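Local coordinates for protein CaaX farnesyltransferase beta subunit Ram1 (Aspergillus fumigatus, PDB 4L9P) that probably binds the peptide substrate as the zinc-containing beta subunit of a heterodimer that transfers farnesyl from farnesyl diphosphate to a cysteine near the C-terminus of proteins, at residues W228-F241 against L281-R294. Numbering follows the deposited sequence.
Sequences WKWLGKLKQPDGGF and LETFTDGLPEYLSR. With EDO (1,2-ethanediol), chain O.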
ATOM      1  N   TRP B 228     -18.998  15.578   1.794  1.00  7.03           N
ATOM      2  CA  TRP B 228     -18.724  15.986   0.421  1.00  6.86           C
ATOM      3  C   TRP B 228     -17.964  17.325   0.345  1.00  7.40           C
ATOM      4  O   TRP B 228     -16.980  17.440  -0.418  1.00  7.62           O
ATOM      5  CB  TRP B 228     -20.074  16.106  -0.278  1.00  7.72           C
ATOM      6  CG  TRP B 228     -20.068  16.579  -1.699  1.00  7.78           C
ATOM      7  CD1 TRP B 228     -19.602  15.930  -2.815  1.00  7.62           C
ATOM      8  CD2 TRP B 228     -20.670  17.786  -2.151  1.00  6.82           C
ATOM      9  NE1 TRP B 228     -19.862  16.677  -3.959  1.00  8.92           N
ATOM     10  CE2 TRP B 228     -20.520  17.832  -3.571  1.00  8.11           C
ATOM     11  CE3 TRP B 228     -21.306  18.836  -1.483  1.00  8.16           C
ATOM     12  CZ2 TRP B 228     -21.044  18.907  -4.370  1.00  9.21           C
ATOM     13  CZ3 TRP B 228     -21.821  19.907  -2.253  1.00  9.42           C
ATOM     14  CH2 TRP B 228     -21.695  19.926  -3.688  1.00  9.54           C
ATOM     15  N   LYS B 229     -18.380  18.311   1.141  1.00  8.30           N
ATOM     16  CA  LYS B 229     -17.656  19.573   1.124  1.00  8.56           C
ATOM     17  C   LYS B 229     -16.199  19.410   1.580  1.00  7.85           C
ATOM     18  O   LYS B 229     -15.291  19.981   0.976  1.00  8.73           O
ATOM     19  CB  LYS B 229     -18.368  20.613   2.015  1.00  9.86           C
ATOM     20  CG  LYS B 229     -19.704  21.067   1.395  1.00 13.17           C
ATOM     21  CD  LYS B 229     -20.361  22.114   2.245  1.00 18.41           C
ATOM     22  CE  LYS B 229     -21.471  22.770   1.503  1.00 23.45           C
ATOM     23  NZ  LYS B 229     -21.807  23.944   2.344  1.00 27.08           N
ATOM     24  N   TRP B 230     -15.993  18.620   2.641  1.00  7.30           N
ATOM     25  CA  TRP B 230     -14.660  18.441   3.185  1.00  6.69           C
ATOM     26  C   TRP B 230     -13.820  17.648   2.185  1.00  6.57           C
ATOM     27  O   TRP B 230     -12.671  18.040   1.888  1.00  6.97           O
ATOM     28  CB  TRP B 230     -14.723  17.750   4.561  1.00  7.17           C
ATOM     29  CG  TRP B 230     -13.379  17.227   4.967  1.00  6.73           C
ATOM     30  CD1 TRP B 230     -12.262  17.967   5.339  1.00  7.57           C
ATOM     31  CD2 TRP B 230     -12.976  15.838   5.021  1.00  6.27           C
ATOM     32  NE1 TRP B 230     -11.211  17.114   5.551  1.00  7.89           N
ATOM     33  CE2 TRP B 230     -11.617  15.814   5.409  1.00  6.29           C
ATOM     34  CE3 TRP B 230     -13.666  14.628   4.822  1.00  7.17           C
ATOM     35  CZ2 TRP B 230     -10.905  14.632   5.562  1.00  6.89           C
ATOM     36  CZ3 TRP B 230     -13.007  13.456   4.956  1.00  6.46           C
ATOM     37  CH2 TRP B 230     -11.619  13.460   5.361  1.00  6.94           C
ATOM     38  N   LEU B 231     -14.338  16.534   1.656  1.00  7.14           N
ATOM     39  CA  LEU B 231     -13.516  15.764   0.689  1.00  6.28           C
ATOM     40  C   LEU B 231     -13.155  16.634  -0.514  1.00  6.62           C
ATOM     41  O   LEU B 231     -12.086  16.511  -1.090  1.00  6.95           O
ATOM     42  CB  LEU B 231     -14.270  14.536   0.193  1.00  6.91           C
ATOM     43  CG  LEU B 231     -14.353  13.392   1.185  1.00  8.15           C
ATOM     44  CD1 LEU B 231     -15.301  12.325   0.600  1.00 10.05           C
ATOM     45  CD2 LEU B 231     -12.973  12.817   1.483  1.00  8.51           C
ATOM     46  N   GLY B 232     -14.067  17.523  -0.924  1.00  6.26           N
ATOM     47  CA  GLY B 232     -13.750  18.406  -2.043  1.00  6.94           C
ATOM     48  C   GLY B 232     -12.540  19.318  -1.778  1.00  7.40           C
ATOM     49  O   GLY B 232     -11.848  19.710  -2.717  1.00  9.75           O
ATOM     50  N   LYS B 233     -12.307  19.649  -0.500  1.00  7.53           N
ATOM     51  CA  LYS B 233     -11.128  20.426  -0.134  1.00  7.57           C
ATOM     52  C   LYS B 233      -9.805  19.701  -0.337  1.00  6.67           C
ATOM     53  O   LYS B 233      -8.734  20.325  -0.405  1.00  8.65           O
ATOM     54  CB  LYS B 233     -11.224  20.947   1.306  1.00  8.25           C
ATOM     55  CG  LYS B 233     -12.434  21.829   1.511  1.00 11.45           C
ATOM     56  CD  LYS B 233     -12.536  22.219   2.974  1.00 14.80           C
ATOM     57  CE  LYS B 233     -13.753  23.153   3.155  1.00 18.36           C
ATOM     58  NZ  LYS B 233     -13.887  23.571   4.565  1.00 23.18           N
ATOM     59  N   LEU B 234      -9.879  18.382  -0.357  1.00  6.33           N
ATOM     60  CA  LEU B 234      -8.672  17.558  -0.490  1.00  6.14           C
ATOM     61  C   LEU B 234      -8.229  17.376  -1.928  1.00  6.00           C
ATOM     62  O   LEU B 234      -7.103  16.945  -2.178  1.00  6.85           O
ATOM     63  CB  LEU B 234      -8.901  16.213   0.154  1.00  7.61           C
ATOM     64  CG  LEU B 234      -9.390  16.264   1.617  1.00  8.98           C
ATOM     65  CD1 LEU B 234      -9.544  14.854   2.168  1.00  9.59           C
ATOM     66  CD2 LEU B 234      -8.503  17.055   2.627  1.00  9.46           C
ATOM     67  N   LYS B 235      -9.126  17.652  -2.895  1.00  6.77           N
ATOM     68  CA  LYS B 235      -8.785  17.436  -4.289  1.00  6.60           C
ATOM     69  C   LYS B 235      -7.698  18.402  -4.694  1.00  6.31           C
ATOM     70  O   LYS B 235      -7.837  19.617  -4.476  1.00  7.45           O
ATOM     71  CB  LYS B 235     -10.064  17.663  -5.155  1.00  6.77           C
ATOM     72  CG  LYS B 235      -9.844  17.444  -6.628  1.00  6.91           C
ATOM     73  CD  LYS B 235      -9.649  15.968  -7.007  1.00  6.56           C
ATOM     74  CE  LYS B 235      -9.564  15.849  -8.559  1.00  7.47           C
ATOM     75  NZ  LYS B 235      -9.425  14.454  -9.006  1.00  7.20           N
ATOM     76  N   GLN B 236      -6.642  17.893  -5.317  1.00  6.04           N
ATOM     77  CA  GLN B 236      -5.490  18.702  -5.695  1.00  7.18           C
ATOM     78  C   GLN B 236      -5.441  18.983  -7.191  1.00  8.23           C
ATOM     79  O   GLN B 236      -6.019  18.244  -7.984  1.00  8.10           O
ATOM     80  CB  GLN B 236      -4.203  17.964  -5.327  1.00  8.54           C
ATOM     81  CG  GLN B 236      -4.086  17.704  -3.814  1.00  8.14           C
ATOM     82  CD  GLN B 236      -4.235  19.019  -3.002  1.00  8.86           C
ATOM     83  OE1 GLN B 236      -5.160  19.175  -2.116  1.00 10.96           O
ATOM     84  NE2 GLN B 236      -3.373  19.947  -3.287  1.00  9.55           N
ATOM     85  N   PRO B 237      -4.691  20.016  -7.617  1.00  9.73           N
ATOM     86  CA  PRO B 237      -4.620  20.337  -9.058  1.00 10.61           C
ATOM     87  C   PRO B 237      -4.130  19.185  -9.920  1.00  8.90           C
ATOM     88  O   PRO B 237      -4.532  19.080 -11.075  1.00 10.16           O
ATOM     89  CB  PRO B 237      -3.587  21.461  -9.104  1.00 12.58           C
ATOM     90  CG  PRO B 237      -3.811  22.142  -7.761  1.00 13.24           C
ATOM     91  CD  PRO B 237      -4.003  21.015  -6.781  1.00 11.97           C
ATOM     92  N   ASP B 238      -3.245  18.350  -9.372  1.00  7.09           N
ATOM     93  CA  ASP B 238      -2.700  17.242 -10.148  1.00  7.28           C
ATOM     94  C   ASP B 238      -3.610  16.023 -10.222  1.00  6.09           C
ATOM     95  O   ASP B 238      -3.227  15.009 -10.809  1.00  7.81           O
ATOM     96  CB  ASP B 238      -1.292  16.833  -9.676  1.00  8.51           C
ATOM     97  CG  ASP B 238      -1.294  16.112  -8.345  1.00 10.31           C
ATOM     98  OD1 ASP B 238      -2.351  15.981  -7.694  1.00  9.66           O
ATOM     99  OD2 ASP B 238      -0.204  15.638  -7.983  1.00 13.21           O
ATOM    100  N   GLY B 239      -4.825  16.144  -9.679  1.00  5.71           N
ATOM    101  CA  GLY B 239      -5.791  15.068  -9.798  1.00  6.51           C
ATOM    102  C   GLY B 239      -5.931  14.145  -8.593  1.00  5.74           C
ATOM    103  O   GLY B 239      -6.934  13.465  -8.425  1.00  6.21           O
ATOM    104  N   GLY B 240      -4.900  14.147  -7.749  1.00  5.32           N
ATOM    105  CA  GLY B 240      -4.922  13.359  -6.522  1.00  5.63           C
ATOM    106  C   GLY B 240      -5.618  14.045  -5.370  1.00  5.26           C
ATOM    107  O   GLY B 240      -6.282  15.116  -5.509  1.00  6.11           O
ATOM    108  N   PHE B 241      -5.420  13.469  -4.172  1.00  5.10           N
ATOM    109  CA  PHE B 241      -6.071  13.947  -2.947  1.00  5.49           C
ATOM    110  C   PHE B 241      -5.045  13.952  -1.826  1.00  5.50           C
ATOM    111  O   PHE B 241      -4.255  13.000  -1.657  1.00  5.85           O
ATOM    112  CB  PHE B 241      -7.176  12.961  -2.513  1.00  5.82           C
ATOM    113  CG  PHE B 241      -8.369  12.985  -3.394  1.00  4.79           C
ATOM    114  CD1 PHE B 241      -8.397  12.258  -4.592  1.00  5.67           C
ATOM    115  CD2 PHE B 241      -9.452  13.772  -3.023  1.00  5.83           C
ATOM    116  CE1 PHE B 241      -9.569  12.312  -5.409  1.00  6.31           C
ATOM    117  CE2 PHE B 241     -10.614  13.858  -3.863  1.00  6.21           C
ATOM    118  CZ  PHE B 241     -10.661  13.131  -5.048  1.00  5.65           C
ATOM    119  N   LEU B 281     -10.573  21.665 -12.777  1.00 13.59           N
ATOM    120  CA  LEU B 281     -11.195  20.367 -12.476  1.00 11.39           C
ATOM    121  C   LEU B 281     -12.677  20.572 -12.089  1.00 10.75           C
ATOM    122  O   LEU B 281     -13.045  21.592 -11.475  1.00 12.25           O
ATOM    123  CB  LEU B 281     -10.449  19.716 -11.318  1.00 12.48           C
ATOM    124  CG  LEU B 281      -8.961  19.510 -11.630  1.00 14.45           C
ATOM    125  CD1 LEU B 281      -8.330  18.822 -10.456  1.00 16.90           C
ATOM    126  CD2 LEU B 281      -8.726  18.656 -12.868  1.00 17.10           C
ATOM    127  N   GLU B 282     -13.546  19.652 -12.477  1.00  9.80           N
ATOM    128  CA  GLU B 282     -14.981  19.805 -12.200  1.00  9.38           C
ATOM    129  C   GLU B 282     -15.529  18.715 -11.301  1.00  8.58           C
ATOM    130  O   GLU B 282     -16.516  18.973 -10.607  1.00  8.68           O
ATOM    131  CB  GLU B 282     -15.780  19.774 -13.523  1.00 11.00           C
ATOM    132  CG  GLU B 282     -15.536  20.963 -14.427  1.00 16.60           C
ATOM    133  CD  GLU B 282     -16.338  20.834 -15.693  1.00 20.99           C
ATOM    134  OE1 GLU B 282     -15.858  20.118 -16.599  1.00 24.01           O
ATOM    135  OE2 GLU B 282     -17.471  21.398 -15.766  1.00 21.39           O
ATOM    136  N   THR B 283     -14.922  17.505 -11.303  1.00  8.30           N
ATOM    137  CA  THR B 283     -15.481  16.407 -10.546  1.00  7.03           C
ATOM    138  C   THR B 283     -14.378  15.754  -9.737  1.00  6.48           C
ATOM    139  O   THR B 283     -13.178  16.028  -9.923  1.00  6.31           O
ATOM    140  CB  THR B 283     -16.033  15.315 -11.469  1.00  8.80           C
ATOM    141  OG1 THR B 283     -14.937  14.666 -12.128  1.00 10.19           O
ATOM    142  CG2 THR B 283     -17.050  15.875 -12.552  1.00 10.19           C
ATOM    143  N   PHE B 284     -14.826  14.906  -8.829  1.00  6.28           N
ATOM    144  CA  PHE B 284     -13.853  14.205  -7.951  1.00  5.66           C
ATOM    145  C   PHE B 284     -12.910  13.317  -8.738  1.00  6.13           C
ATOM    146  O   PHE B 284     -11.780  13.048  -8.266  1.00  6.48           O
ATOM    147  CB  PHE B 284     -14.600  13.367  -6.918  1.00  6.45           C
ATOM    148  CG  PHE B 284     -15.055  14.177  -5.730  1.00  6.85           C
ATOM    149  CD1 PHE B 284     -16.256  14.892  -5.746  1.00  7.64           C
ATOM    150  CD2 PHE B 284     -14.241  14.304  -4.609  1.00  8.71           C
ATOM    151  CE1 PHE B 284     -16.655  15.669  -4.630  1.00  7.44           C
ATOM    152  CE2 PHE B 284     -14.653  15.048  -3.513  1.00  8.18           C
ATOM    153  CZ  PHE B 284     -15.838  15.749  -3.516  1.00  7.11           C
ATOM    154  N   THR B 285     -13.334  12.860  -9.919  1.00  7.51           N
ATOM    155  CA  THR B 285     -12.514  11.892 -10.684  1.00  7.98           C
ATOM    156  C   THR B 285     -11.691  12.566 -11.784  1.00  7.62           C
ATOM    157  O   THR B 285     -10.868  11.934 -12.421  1.00  7.27           O
ATOM    158  CB  THR B 285     -13.393  10.759 -11.251  1.00 10.14           C
ATOM    159  OG1 THR B 285     -14.384  11.352 -12.119  1.00 11.29           O
ATOM    160  CG2 THR B 285     -14.054   9.951 -10.117  1.00 10.61           C
ATOM    161  N   ASP B 286     -11.908  13.859 -12.010  1.00  7.19           N
ATOM    162  CA  ASP B 286     -11.151  14.579 -13.054  1.00  7.86           C
ATOM    163  C   ASP B 286      -9.679  14.573 -12.737  1.00  7.61           C
ATOM    164  O   ASP B 286      -9.276  14.969 -11.648  1.00  7.25           O
ATOM    165  CB  ASP B 286     -11.655  16.004 -13.118  1.00  9.45           C
ATOM    166  CG  ASP B 286     -12.810  16.195 -14.056  1.00 13.63           C
ATOM    167  OD1 ASP B 286     -13.096  15.303 -14.861  1.00 16.27           O
ATOM    168  OD2 ASP B 286     -13.404  17.306 -13.990  1.00 15.47           O
ATOM    169  N   GLY B 287      -8.859  14.083 -13.669  1.00  8.08           N
ATOM    170  CA  GLY B 287      -7.409  14.075 -13.526  1.00  8.30           C
ATOM    171  C   GLY B 287      -6.950  12.917 -12.654  1.00  6.42           C
ATOM    172  O   GLY B 287      -5.728  12.720 -12.487  1.00  6.79           O
ATOM    173  N   LEU B 288      -7.873  12.131 -12.103  1.00  6.90           N
ATOM    174  CA  LEU B 288      -7.497  11.077 -11.127  1.00  6.73           C
ATOM    175  C   LEU B 288      -6.812   9.834 -11.739  1.00  5.92           C
ATOM    176  O   LEU B 288      -5.733   9.472 -11.317  1.00  6.08           O
ATOM    177  CB  LEU B 288      -8.724  10.646 -10.316  1.00  6.20           C
ATOM    178  CG  LEU B 288      -8.468   9.533  -9.277  1.00  6.96           C
ATOM    179  CD1 LEU B 288      -7.334   9.916  -8.285  1.00  8.26           C
ATOM    180  CD2 LEU B 288      -9.777   9.293  -8.550  1.00  8.30           C
ATOM    181  N   PRO B 289      -7.376   9.240 -12.800  1.00  6.20           N
ATOM    182  CA  PRO B 289      -6.626   8.086 -13.339  1.00  5.99           C
ATOM    183  C   PRO B 289      -5.279   8.535 -13.955  1.00  5.72           C
ATOM    184  O   PRO B 289      -4.333   7.744 -13.940  1.00  6.15           O
ATOM    185  CB  PRO B 289      -7.587   7.462 -14.394  1.00  7.28           C
ATOM    186  CG  PRO B 289      -8.483   8.644 -14.809  1.00  7.26           C
ATOM    187  CD  PRO B 289      -8.636   9.512 -13.525  1.00  6.39           C
ATOM    188  N   GLU B 290      -5.221   9.740 -14.528  1.00  5.99           N
ATOM    189  CA  GLU B 290      -3.943  10.247 -15.021  1.00  6.60           C
ATOM    190  C   GLU B 290      -2.917  10.379 -13.865  1.00  5.63           C
ATOM    191  O   GLU B 290      -1.735   9.995 -14.037  1.00  6.12           O
ATOM    192  CB  GLU B 290      -4.146  11.608 -15.694  1.00  8.23           C
ATOM    193  CG  GLU B 290      -5.060  11.525 -16.923  1.00 10.86           C
ATOM    194  CD  GLU B 290      -6.520  11.743 -16.635  1.00 13.65           C
ATOM    195  OE1 GLU B 290      -6.956  11.673 -15.488  1.00 11.40           O
ATOM    196  OE2 GLU B 290      -7.273  12.005 -17.605  1.00 19.15           O
ATOM    197  N   TYR B 291      -3.353  10.866 -12.703  1.00  5.61           N
ATOM    198  CA  TYR B 291      -2.493  10.956 -11.542  1.00  5.50           C
ATOM    199  C   TYR B 291      -2.022   9.540 -11.167  1.00  5.22           C
ATOM    200  O   TYR B 291      -0.830   9.306 -10.901  1.00  5.67           O
ATOM    201  CB  TYR B 291      -3.273  11.594 -10.405  1.00  5.56           C
ATOM    202  CG  TYR B 291      -2.655  11.393  -9.043  1.00  6.50           C
ATOM    203  CD1 TYR B 291      -1.578  12.152  -8.627  1.00  7.44           C
ATOM    204  CD2 TYR B 291      -3.133  10.409  -8.197  1.00  8.52           C
ATOM    205  CE1 TYR B 291      -1.006  11.989  -7.356  1.00  7.63           C
ATOM    206  CE2 TYR B 291      -2.609  10.207  -6.969  1.00  9.90           C
ATOM    207  CZ  TYR B 291      -1.528  10.936  -6.535  1.00  8.61           C
ATOM    208  OH  TYR B 291      -1.084  10.747  -5.252  1.00 11.23           O
ATOM    209  N   LEU B 292      -2.944   8.580 -11.143  1.00  4.69           N
ATOM    210  CA  LEU B 292      -2.509   7.232 -10.744  1.00  4.66           C
ATOM    211  C   LEU B 292      -1.522   6.644 -11.774  1.00  4.12           C
ATOM    212  O   LEU B 292      -0.546   5.977 -11.402  1.00  5.34           O
ATOM    213  CB  LEU B 292      -3.723   6.317 -10.607  1.00  4.95           C
ATOM    214  CG  LEU B 292      -4.719   6.774  -9.527  1.00  5.20           C
ATOM    215  CD1 LEU B 292      -6.050   5.960  -9.540  1.00  5.61           C
ATOM    216  CD2 LEU B 292      -4.054   6.671  -8.115  1.00  7.07           C
ATOM    217  N   SER B 293      -1.735   6.896 -13.089  1.00  4.46           N
ATOM    218  CA  SER B 293      -0.778   6.425 -14.087  1.00  4.65           C
ATOM    219  C   SER B 293       0.637   6.995 -13.802  1.00  4.87           C
ATOM    220  O   SER B 293       1.656   6.316 -14.038  1.00  5.29           O
ATOM    221  CB  SER B 293      -1.240   6.938 -15.445  1.00  6.34           C
ATOM    222  OG  SER B 293      -0.223   6.704 -16.433  1.00  6.84           O
ATOM    223  N   ARG B 294       0.702   8.268 -13.343  1.00  4.37           N
ATOM    224  CA  ARG B 294       1.977   8.895 -13.036  1.00  4.69           C
ATOM    225  C   ARG B 294       2.633   8.318 -11.770  1.00  4.28           C
ATOM    226  O   ARG B 294       3.792   8.697 -11.457  1.00  5.50           O
ATOM    227  CB  ARG B 294       1.765  10.389 -12.859  1.00  4.73           C
ATOM    228  CG  ARG B 294       1.357  11.101 -14.191  1.00  6.06           C
ATOM    229  CD  ARG B 294       1.536  12.617 -14.159  1.00  7.44           C
ATOM    230  NE  ARG B 294       0.893  13.167 -12.997  1.00 10.11           N
ATOM    231  CZ  ARG B 294      -0.363  13.638 -12.934  1.00 12.15           C
ATOM    232  NH1 ARG B 294      -1.187  13.563 -13.954  1.00 12.68           N
ATOM    233  NH2 ARG B 294      -0.799  14.154 -11.786  1.00 12.23           N
TER
HETATM  234  C1  EDO O 606      -1.015  18.487  -6.402  1.00 23.92           C
HETATM  235  O1  EDO O 606      -1.372  19.401  -7.448  1.00 26.02           O
HETATM  236  C2  EDO O 606      -0.444  19.096  -5.125  1.00 25.75           C
HETATM  237  O2  EDO O 606      -1.089  20.192  -4.471  1.00 25.62           O
HETATM  238  O   HOH W   1      -3.973  14.551 -13.716  1.00  9.67           O
HETATM  239  O   HOH W   2       1.299  14.350 -10.191  1.00 17.81           O
HETATM  240  O   HOH W   3      -3.846  11.094  -4.143  1.00  7.61           O
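In the alpha-alpha toroid of the prenyltransferase beta family, the Lys-235 to Phe-241 loop after helix 224-234, of sequence Lys-Gln-Pro-Asp-Gly-Gly-Phe, packs against the loop that leads into helix 288-293. Lys-235 ties the two together. With CG anti to the backbone N (chi1 -179°) and a bend at chi2 (71°), its chain brings the buried ammonium into the grip of three backbone oxygens: NZ donates to Asp-286 O at 2.7 Å and, from above the carbonyl plane, to Phe-284 O at 2.8 Å across the contact, and to Gly-239 O of its own loop at 2.7 Å. The edge of the Phe-284 ring meets Leu-231, the Gly-232 backbone and Phe-241. The Trp-228 ring is inclined to it, planes at 43°, and Phe-284 CE1 comes 3.4 Å from Trp-228 NE1, whose proton goes to Ala-269 O. The Phe-241 side chain crosses that of Phe-284 at about a right angle, Phe-241 CE2 lying 3.7 Å from Phe-284 CD2. Leu-281 CD1 lies along the aliphatic part of Lys-235. Gly-239 CA sits 3.6 Å from Gly-287 O at the N-cap, a CA-H...O contact where the backbones come closest. Beside it, Gly-240 CA rests over the centre of the Tyr-291 ring, a CH-pi contact 3.8 Å from the centroid. Asp-238 OD1 accepts from Gly-240 N, an Asx turn. At the far end, near Phe-216 of the alpha subunit, Arg-294 NH2 donates to Asp-238 O at 2.8 Å, in the carbonyl plane and on a lone pair, and a water accepts from the same NH2 and donates to Asp-238 OD2.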